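Local coordinates for nitroalkane oxidase (PDB 3MKH) that oxidises primary and secondary nitroalkanes to aldehydes or ketones with FAD and molecular oxygen, releasing nitrite and hydrogen peroxide by way of a carbanion intermediate, at the interface of chains A and B. Numbering follows the deposited sequence. Chains: chain A/B, Nitroalkane oxidase.

Contacts 1 and 2 share no residue, and their C-alpha centres lie about 20 Å apart along one two-fold interface. Both set chain A loops following strands against chain B segments at helix ends: 3-10 helix 375-379 in contact 1, and in contact 2 the loop after helix 262-298 together with B:Arg310, just ahead of helix 311-340. Each contains FAD-binding residues from both chains, an example of a flavin site tied to oligomerisation in this homotetramer. The centre of contact 1 is about 11 Å from the proposed proton acceptor A:Asp399; contact 2 adds a charged link. Symmetry repeats both with the chains exchanged.

Contact 1: the interface of chains A and B. Residues chain A 170, 230-232; chain B 376-377, 379-380.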
# COMPACT_ATOMS: atom_id res chain seq x y z
N TRP A 170 -27.15 15.06 5.21
CA TRP A 170 -26.53 13.79 5.60
C TRP A 170 -26.94 13.29 6.99
O TRP A 170 -26.50 12.23 7.41
CB TRP A 170 -25.00 13.86 5.53
CG TRP A 170 -24.41 14.17 4.16
CD1 TRP A 170 -23.79 15.33 3.78
CD2 TRP A 170 -24.37 13.31 3.02
NE1 TRP A 170 -23.39 15.25 2.47
CE2 TRP A 170 -23.73 14.01 1.98
CE3 TRP A 170 -24.83 12.01 2.77
CZ2 TRP A 170 -23.53 13.46 0.72
CZ3 TRP A 170 -24.63 11.46 1.51
CH2 TRP A 170 -23.98 12.19 0.50
N VAL A 230 -31.07 12.36 -1.17
CA VAL A 230 -29.74 12.05 -1.71
C VAL A 230 -29.64 10.56 -2.02
O VAL A 230 -29.79 9.71 -1.13
CB VAL A 230 -28.63 12.42 -0.69
CG1 VAL A 230 -27.24 12.22 -1.30
CG2 VAL A 230 -28.81 13.87 -0.20
N ALA A 231 -29.40 10.24 -3.29
CA ALA A 231 -29.21 8.86 -3.73
C ALA A 231 -27.75 8.47 -3.50
O ALA A 231 -26.83 9.22 -3.82
CB ALA A 231 -29.59 8.73 -5.21
N THR A 232 -27.54 7.28 -2.94
CA THR A 232 -26.22 6.83 -2.50
C THR A 232 -25.97 5.42 -3.07
O THR A 232 -26.92 4.68 -3.30
CB THR A 232 -26.12 6.84 -0.92
OG1 THR A 232 -27.11 5.97 -0.35
CG2 THR A 232 -26.36 8.25 -0.35
N ILE B 376 -17.40 13.13 2.29
CA ILE B 376 -18.74 12.57 2.28
C ILE B 376 -19.53 12.92 1.01
O ILE B 376 -20.36 12.13 0.53
CB ILE B 376 -19.53 12.96 3.55
CG1 ILE B 376 -20.77 12.08 3.70
CG2 ILE B 376 -19.88 14.43 3.56
CD1 ILE B 376 -20.40 10.63 3.79
N SER B 377 -19.25 14.09 0.44
CA SER B 377 -19.86 14.50 -0.82
C SER B 377 -19.71 13.45 -1.94
O SER B 377 -20.54 13.38 -2.84
CB SER B 377 -19.24 15.83 -1.29
OG SER B 377 -19.51 16.87 -0.37
N TYR B 379 -20.16 10.35 -1.77
CA TYR B 379 -21.18 9.31 -1.66
C TYR B 379 -22.50 9.76 -2.31
O TYR B 379 -23.47 9.02 -2.32
CB TYR B 379 -21.42 8.97 -0.18
CG TYR B 379 -21.76 7.52 0.08
CD1 TYR B 379 -20.90 6.49 -0.35
CD2 TYR B 379 -22.92 7.16 0.76
CE1 TYR B 379 -21.20 5.14 -0.11
CE2 TYR B 379 -23.24 5.82 1.00
CZ TYR B 379 -22.38 4.82 0.57
OH TYR B 379 -22.71 3.51 0.85
N ASP B 380 -22.52 10.97 -2.84
CA ASP B 380 -23.71 11.52 -3.51
C ASP B 380 -23.67 11.14 -5.00
O ASP B 380 -22.74 11.49 -5.73
CB ASP B 380 -23.72 13.04 -3.29
CG ASP B 380 -24.90 13.76 -3.92
OD1 ASP B 380 -25.71 13.15 -4.67
OD2 ASP B 380 -25.01 14.97 -3.65
O HOH W 1 -22.04 17.23 0.66
O HOH W 2 -28.25 12.08 -5.27
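The 3-10 helix 375-379, which continues helix 345-374 of chain B, meets the indole of A:Trp170 just beyond strand 161-168, where both subunits contribute FAD-binding residues. B:Ile376 lays its CG1 branch over one face of the indole, 3.9 Å from A:Trp170 CD2, and sits above the middle of the fused rings as a CH-pi contact. CG1 reaches the ring because it points away from the backbone N (chi1 -165°), while the CG2 branch approaches the pyrrole part near NE1 and CD1. The isoleucine and the indole run antiparallel as they pass. At the far end of the indole, A:Trp170 CZ2 comes 3.4 Å from the carbonyl oxygen B:Ile376 O, and B:Asp380 CB lies 3.9 Å from A:Trp170 CH2, its carboxylate turned almost perpendicular to the ring.

Beside this, B:Tyr379 runs obliquely across A:Thr232, touching CB with the CD2-CE2 side of its phenol ring; B:Tyr379 CE2 to A:Thr232 CB is 3.6 Å. A:Val230 CG1 packs against the carboxyl group of B:Asp380. Two waters add polar links to this largely apolar patch. One joins the B:Asp380 carboxylate oxygen OD1 to the backbone N of A:Ala231. The other lies in the indole plane at its edge, 3.0 Å from A:Trp170 NE1 in a nearly straight bond (171° at the hydrogen), and is 2.8 Å from the hydroxyl OG of B:Ser377.

Contact 2: the interface of chains A and B. Residues chain A 142, 145; chain B 300-304, 310.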
# COMPACT_ATOMS: atom_id res chain seq x y z
N ASN A 142 -14.47 22.20 9.05
CA ASN A 142 -13.87 23.45 9.49
C ASN A 142 -14.86 24.34 10.25
O ASN A 142 -14.70 25.56 10.31
CB ASN A 142 -13.29 24.19 8.29
CG ASN A 142 -12.39 23.30 7.45
OD1 ASN A 142 -12.71 22.95 6.31
ND2 ASN A 142 -11.27 22.89 8.03
N GLU A 145 -13.05 26.29 12.89
CA GLU A 145 -11.81 26.95 12.48
C GLU A 145 -11.88 28.46 12.63
O GLU A 145 -12.82 29.10 12.15
CB GLU A 145 -11.45 26.58 11.04
CG GLU A 145 -10.08 27.07 10.60
CD GLU A 145 -9.74 26.65 9.18
OE1 GLU A 145 -10.64 26.68 8.31
OE2 GLU A 145 -8.56 26.30 8.92
N ASN B 300 -14.50 25.18 -0.74
CA ASN B 300 -13.50 25.15 0.32
C ASN B 300 -13.99 24.45 1.59
O ASN B 300 -13.36 24.54 2.65
CB ASN B 300 -12.97 26.56 0.63
CG ASN B 300 -14.03 27.49 1.20
OD1 ASN B 300 -13.86 28.72 1.20
ND2 ASN B 300 -15.13 26.93 1.68
N ARG B 301 -15.13 23.78 1.46
CA ARG B 301 -15.70 23.00 2.55
C ARG B 301 -15.81 23.84 3.82
O ARG B 301 -15.56 23.33 4.91
CB ARG B 301 -14.85 21.75 2.81
CG ARG B 301 -14.80 20.74 1.64
CD ARG B 301 -16.03 19.84 1.65
NE ARG B 301 -17.19 20.46 1.00
CZ ARG B 301 -18.45 20.13 1.24
NH1 ARG B 301 -18.75 19.21 2.15
NH2 ARG B 301 -19.43 20.72 0.56
N GLY B 302 -16.18 25.11 3.67
CA GLY B 302 -16.43 25.99 4.79
C GLY B 302 -15.20 26.43 5.56
O GLY B 302 -15.30 26.87 6.71
N GLY B 303 -14.04 26.32 4.93
CA GLY B 303 -12.78 26.60 5.61
C GLY B 303 -12.36 28.06 5.51
O GLY B 303 -12.97 28.83 4.77
N ALA B 304 -11.34 28.43 6.28
CA ALA B 304 -10.77 29.77 6.23
C ALA B 304 -9.82 29.92 5.04
O ALA B 304 -9.39 31.02 4.72
CB ALA B 304 -10.03 30.05 7.52
N ARG B 310 -4.81 22.56 2.27
CA ARG B 310 -4.69 21.52 3.29
C ARG B 310 -3.75 20.46 2.75
O ARG B 310 -4.05 19.84 1.71
CB ARG B 310 -6.06 20.89 3.56
CG ARG B 310 -7.21 21.88 3.64
CD ARG B 310 -7.22 22.64 4.95
NE ARG B 310 -8.42 23.47 5.06
CZ ARG B 310 -8.64 24.34 6.03
NH1 ARG B 310 -7.73 24.51 7.00
NH2 ARG B 310 -9.76 25.05 6.05
O HOH W 3 -16.55 23.33 7.56
O HOH W 4 -16.71 27.05 8.92
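A:Glu145 and B:Arg310 face each other head to head across the subunit boundary, the guanidinium end-on to the carboxylate, a paired salt bridge in this acyl-CoA dehydrogenase-family flavoenzyme. The guanidinium offers one nitrogen to each carboxylate oxygen: B:Arg310 NH1 bonds A:Glu145 OE2 at 2.7 Å, and B:Arg310 NH2 bonds A:Glu145 OE1 at 2.9 Å. Both oxygens are met on their syn sides and lie close to the guanidinium plane, yet the two flat groups are twisted 26° apart. A:Glu145 reaches across because CG is anti to the backbone N (chi1 -172°) and the chain stays extended beyond it. A third donor, the backbone B:Ala304 N, reaches A:Glu145 OE1 at 2.8 Å from above the carboxylate plane, 44° out of it. OE1 thus accepts from two donors, which should help fix the carboxylate's rotation and probably favours its charged form.

A:Asn142 covers one guanidinium face, its amide nearly parallel to it and shifted toward the rim, with A:Asn142 ND2 3.3 Å from B:Arg310 NH2. Its CB rests against B:Gly303 CA at 3.6 Å. As modelled, A:Asn142 OD1 faces the carbonyl oxygen B:Arg301 O at 3.2 Å; this close pair of acceptors is doubtful, and the amide's O and N may be interchanged. At the backbone of this FAD-binding asparagine, one water links its N to B:Arg301 O, while a second links A:Asn142 O, at 2.9 Å from the water, to B:Gly302 O.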